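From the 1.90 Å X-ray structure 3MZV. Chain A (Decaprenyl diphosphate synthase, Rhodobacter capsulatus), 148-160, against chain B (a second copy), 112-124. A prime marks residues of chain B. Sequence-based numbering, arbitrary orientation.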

# COMPACT_ATOMS: atom_id res chain seq x y z
N SER A 148 -5.51 -2.64 8.47
CA SER A 148 -4.67 -1.78 7.63
C SER A 148 -5.45 -0.56 7.13
O SER A 148 -4.90 0.58 7.13
CB SER A 148 -4.06 -2.62 6.50
OG SER A 148 -3.21 -1.79 5.68
N ALA A 149 -6.74 -0.75 6.79
CA ALA A 149 -7.55 0.32 6.30
C ALA A 149 -7.74 1.34 7.41
O ALA A 149 -7.70 2.55 7.18
CB ALA A 149 -8.93 -0.18 5.85
N VAL A 150 -7.94 0.82 8.62
CA VAL A 150 -8.22 1.65 9.76
C VAL A 150 -7.00 2.46 10.14
O VAL A 150 -7.13 3.61 10.52
CB VAL A 150 -8.79 0.83 10.92
CG1 VAL A 150 -8.74 1.62 12.24
CG2 VAL A 150 -10.24 0.44 10.58
N ILE A 151 -5.82 1.90 9.98
CA ILE A 151 -4.60 2.65 10.28
C ILE A 151 -4.47 3.87 9.37
O ILE A 151 -4.32 4.98 9.86
CB ILE A 151 -3.34 1.79 10.20
CG1 ILE A 151 -3.28 0.84 11.42
CG2 ILE A 151 -2.14 2.69 10.17
CD1 ILE A 151 -2.41 -0.45 11.22
N ALA A 152 -4.54 3.64 8.06
CA ALA A 152 -4.57 4.70 7.03
C ALA A 152 -5.64 5.79 7.26
O ALA A 152 -5.35 6.99 7.19
CB ALA A 152 -4.74 4.07 5.64
N GLU A 153 -6.86 5.37 7.58
CA GLU A 153 -7.94 6.27 7.89
C GLU A 153 -7.65 7.13 9.16
O GLU A 153 -7.85 8.33 9.15
CB GLU A 153 -9.20 5.43 8.07
CG GLU A 153 -10.41 6.18 8.41
CD GLU A 153 -11.59 5.28 8.74
OE1 GLU A 153 -11.54 4.55 9.76
OE2 GLU A 153 -12.59 5.36 7.99
N GLY A 154 -7.17 6.48 10.23
CA GLY A 154 -6.77 7.12 11.49
C GLY A 154 -5.68 8.17 11.31
O GLY A 154 -5.75 9.27 11.89
N GLU A 155 -4.70 7.85 10.47
CA GLU A 155 -3.65 8.83 10.09
C GLU A 155 -4.17 10.00 9.25
O GLU A 155 -3.80 11.16 9.49
CB GLU A 155 -2.46 8.10 9.43
CG GLU A 155 -1.70 7.28 10.50
CD GLU A 155 -0.66 6.34 9.94
OE1 GLU A 155 -0.50 6.32 8.70
OE2 GLU A 155 -0.01 5.59 10.74
N VAL A 156 -5.05 9.72 8.30
CA VAL A 156 -5.75 10.80 7.63
C VAL A 156 -6.60 11.68 8.60
O VAL A 156 -6.59 12.90 8.49
CB VAL A 156 -6.65 10.30 6.47
CG1 VAL A 156 -7.51 11.46 5.93
CG2 VAL A 156 -5.81 9.69 5.37
N LEU A 157 -7.31 11.07 9.54
CA LEU A 157 -8.08 11.83 10.56
C LEU A 157 -7.16 12.66 11.49
O LEU A 157 -7.51 13.79 11.87
CB LEU A 157 -8.95 10.89 11.40
CG LEU A 157 -9.84 11.51 12.49
CD1 LEU A 157 -10.76 12.62 11.95
CD2 LEU A 157 -10.65 10.44 13.17
N GLN A 158 -6.00 12.11 11.86
CA GLN A 158 -4.97 12.84 12.63
C GLN A 158 -4.50 14.07 11.88
O GLN A 158 -4.36 15.16 12.48
CB GLN A 158 -3.79 11.91 12.95
CG GLN A 158 -2.61 12.57 13.69
CD GLN A 158 -1.62 11.55 14.23
OE1 GLN A 158 -1.23 11.60 15.41
NE2 GLN A 158 -1.20 10.60 13.37
N LEU A 159 -4.26 13.92 10.57
CA LEU A 159 -3.99 15.09 9.69
C LEU A 159 -5.12 16.11 9.74
O LEU A 159 -4.88 17.32 9.90
CB LEU A 159 -3.83 14.68 8.23
CG LEU A 159 -2.55 13.99 7.75
CD1 LEU A 159 -2.60 13.92 6.22
CD2 LEU A 159 -1.30 14.72 8.23
N THR A 160 -6.35 15.62 9.58
CA THR A 160 -7.55 16.49 9.59
C THR A 160 -7.67 17.30 10.87
O THR A 160 -7.80 18.51 10.83
CB THR A 160 -8.84 15.65 9.46
OG1 THR A 160 -8.98 15.22 8.10
CG2 THR A 160 -10.09 16.45 9.87
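Chain B 112-124: WDNKSSVLVGDYL

Helix 114–124 of chain B packs against helix 148–160 of chain A in a nearly antiparallel pair: the axes approach to 8.3 Å and cross at -153°. Trp112′ and Asp113′ precede the chain B helix, and Asp113′ caps it, its OD1 accepting from Ser116′ N at 2.8 Å and from Ser116′ OG at 2.7 Å. Because the directions oppose, a walk up chain A runs down chain B, from Tyr123′ to Asp113′. No direct hydrogen bond joins the modelled atoms of the two stretches; packing and two waters link them.

At Ser148, water 1 bridges the helices, lying 2.7 Å from Ser148 OG and donating to Asp122′ O at 2.9 Å. Ala149 meets Tyr123′, their CA atoms 4.8 Å apart: Ala149 O lies at the ring edge, 3.2 Å from Tyr123′ CD1, and Ala149 CB is 4.0 Å from Tyr123′ CE1. Val150 points away. Ala152 points its small side chain directly at chain B, with CB 3.7 Å from Leu119′ O, 3.9 Å from Tyr123′ N and 4.1 Å from Asp122′ CB, so it rests on one turn of the opposing backbone. Glu153, one residue on, extends beside the tyrosine; water 2 donates to Glu153 OE2 at 2.5 Å and, weakly, to Tyr123′ OH at 3.4 Å.

Beyond this, Leu119′ becomes the main partner. Glu155 OE1 comes within 3.3 Å of Leu119′ CD2, a carboxylate against a methyl group, while Val156 CG2 packs 3.7 Å from Leu119′ CB. Leu157 and Gln158 are out of reach. Leu159 closes the contact near the start of the chain B helix, its CD1 4.1 Å from Ser116′ OG, 4.4 Å from Lys115′ CB and 4.5 Å from Leu119′ CD1; the lysine is modelled only to CB.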

# COMPACT_ATOMS: atom_id res chain seq x y z
N TRP B 112 -3.58 18.24 -2.53
CA TRP B 112 -3.56 18.04 -1.08
C TRP B 112 -2.11 18.02 -0.56
O TRP B 112 -1.51 19.08 -0.37
CB TRP B 112 -4.32 16.76 -0.70
CG TRP B 112 -5.80 16.84 -0.88
CD1 TRP B 112 -6.71 17.33 0.01
CD2 TRP B 112 -6.55 16.40 -2.02
NE1 TRP B 112 -7.98 17.23 -0.50
CE2 TRP B 112 -7.91 16.67 -1.75
CE3 TRP B 112 -6.21 15.82 -3.25
CZ2 TRP B 112 -8.94 16.38 -2.67
CZ3 TRP B 112 -7.22 15.52 -4.16
CH2 TRP B 112 -8.57 15.80 -3.86
N ASP B 113 -1.57 16.82 -0.32
CA ASP B 113 -0.15 16.62 -0.00
C ASP B 113 0.26 15.16 -0.27
O ASP B 113 -0.60 14.29 -0.57
CB ASP B 113 0.18 17.06 1.44
CG ASP B 113 -0.76 16.45 2.49
OD1 ASP B 113 -1.26 15.32 2.32
OD2 ASP B 113 -0.96 17.10 3.54
N ASN B 114 1.57 14.90 -0.21
CA ASN B 114 2.11 13.56 -0.48
C ASN B 114 1.55 12.56 0.49
O ASN B 114 1.17 11.46 0.10
CB ASN B 114 3.63 13.55 -0.34
CG ASN B 114 4.34 14.03 -1.58
OD1 ASN B 114 3.76 14.11 -2.66
ND2 ASN B 114 5.62 14.34 -1.43
N LYS B 115 1.51 12.95 1.76
CA LYS B 115 1.00 12.08 2.80
C LYS B 115 -0.42 11.65 2.47
O LYS B 115 -0.78 10.50 2.73
CB LYS B 115 1.07 12.74 4.18
N SER B 116 -1.22 12.55 1.88
CA SER B 116 -2.63 12.23 1.54
C SER B 116 -2.73 11.22 0.43
O SER B 116 -3.45 10.25 0.55
CB SER B 116 -3.44 13.47 1.18
OG SER B 116 -3.73 14.24 2.34
N SER B 117 -2.02 11.44 -0.66
CA SER B 117 -2.02 10.49 -1.72
C SER B 117 -1.45 9.11 -1.28
O SER B 117 -1.93 8.07 -1.77
CB SER B 117 -1.25 11.04 -2.90
OG SER B 117 -1.84 12.27 -3.30
N VAL B 118 -0.46 9.10 -0.40
CA VAL B 118 0.07 7.84 0.11
C VAL B 118 -0.99 7.15 0.91
O VAL B 118 -1.25 5.98 0.72
CB VAL B 118 1.34 8.02 0.97
CG1 VAL B 118 1.76 6.66 1.54
CG2 VAL B 118 2.47 8.60 0.12
N LEU B 119 -1.62 7.86 1.83
CA LEU B 119 -2.54 7.27 2.76
C LEU B 119 -3.85 6.88 2.08
O LEU B 119 -4.48 5.86 2.43
CB LEU B 119 -2.77 8.20 3.92
CG LEU B 119 -1.53 8.42 4.79
CD1 LEU B 119 -1.78 9.55 5.73
CD2 LEU B 119 -1.17 7.15 5.53
N VAL B 120 -4.25 7.64 1.08
CA VAL B 120 -5.47 7.26 0.34
C VAL B 120 -5.22 6.02 -0.48
O VAL B 120 -6.03 5.11 -0.44
CB VAL B 120 -6.00 8.42 -0.53
CG1 VAL B 120 -7.07 7.91 -1.50
CG2 VAL B 120 -6.58 9.49 0.39
N GLY B 121 -4.09 5.93 -1.15
CA GLY B 121 -3.73 4.72 -1.86
C GLY B 121 -3.69 3.53 -0.89
O GLY B 121 -4.14 2.42 -1.22
N ASP B 122 -3.14 3.73 0.30
CA ASP B 122 -3.11 2.60 1.27
C ASP B 122 -4.54 2.13 1.69
O ASP B 122 -4.84 0.92 1.81
CB ASP B 122 -2.32 2.98 2.54
CG ASP B 122 -0.81 3.14 2.30
OD1 ASP B 122 -0.32 2.65 1.30
OD2 ASP B 122 -0.13 3.73 3.16
N TYR B 123 -5.39 3.11 1.96
CA TYR B 123 -6.79 2.85 2.29
C TYR B 123 -7.48 2.02 1.21
O TYR B 123 -8.15 1.06 1.54
CB TYR B 123 -7.56 4.16 2.49
CG TYR B 123 -8.94 3.95 3.11
CD1 TYR B 123 -9.08 3.61 4.45
CD2 TYR B 123 -10.10 4.02 2.32
CE1 TYR B 123 -10.34 3.43 5.03
CE2 TYR B 123 -11.36 3.84 2.90
CZ TYR B 123 -11.47 3.53 4.23
OH TYR B 123 -12.72 3.35 4.82
N LEU B 124 -7.32 2.39 -0.05
CA LEU B 124 -7.96 1.69 -1.14
C LEU B 124 -7.40 0.27 -1.32
O LEU B 124 -8.13 -0.68 -1.58
CB LEU B 124 -7.78 2.44 -2.45
CG LEU B 124 -8.32 3.89 -2.40
CD1 LEU B 124 -8.16 4.55 -3.73
CD2 LEU B 124 -9.77 3.88 -1.93
O HOH W 1 -2.95 -0.84 3.18
O HOH W 2 -14.61 3.87 7.57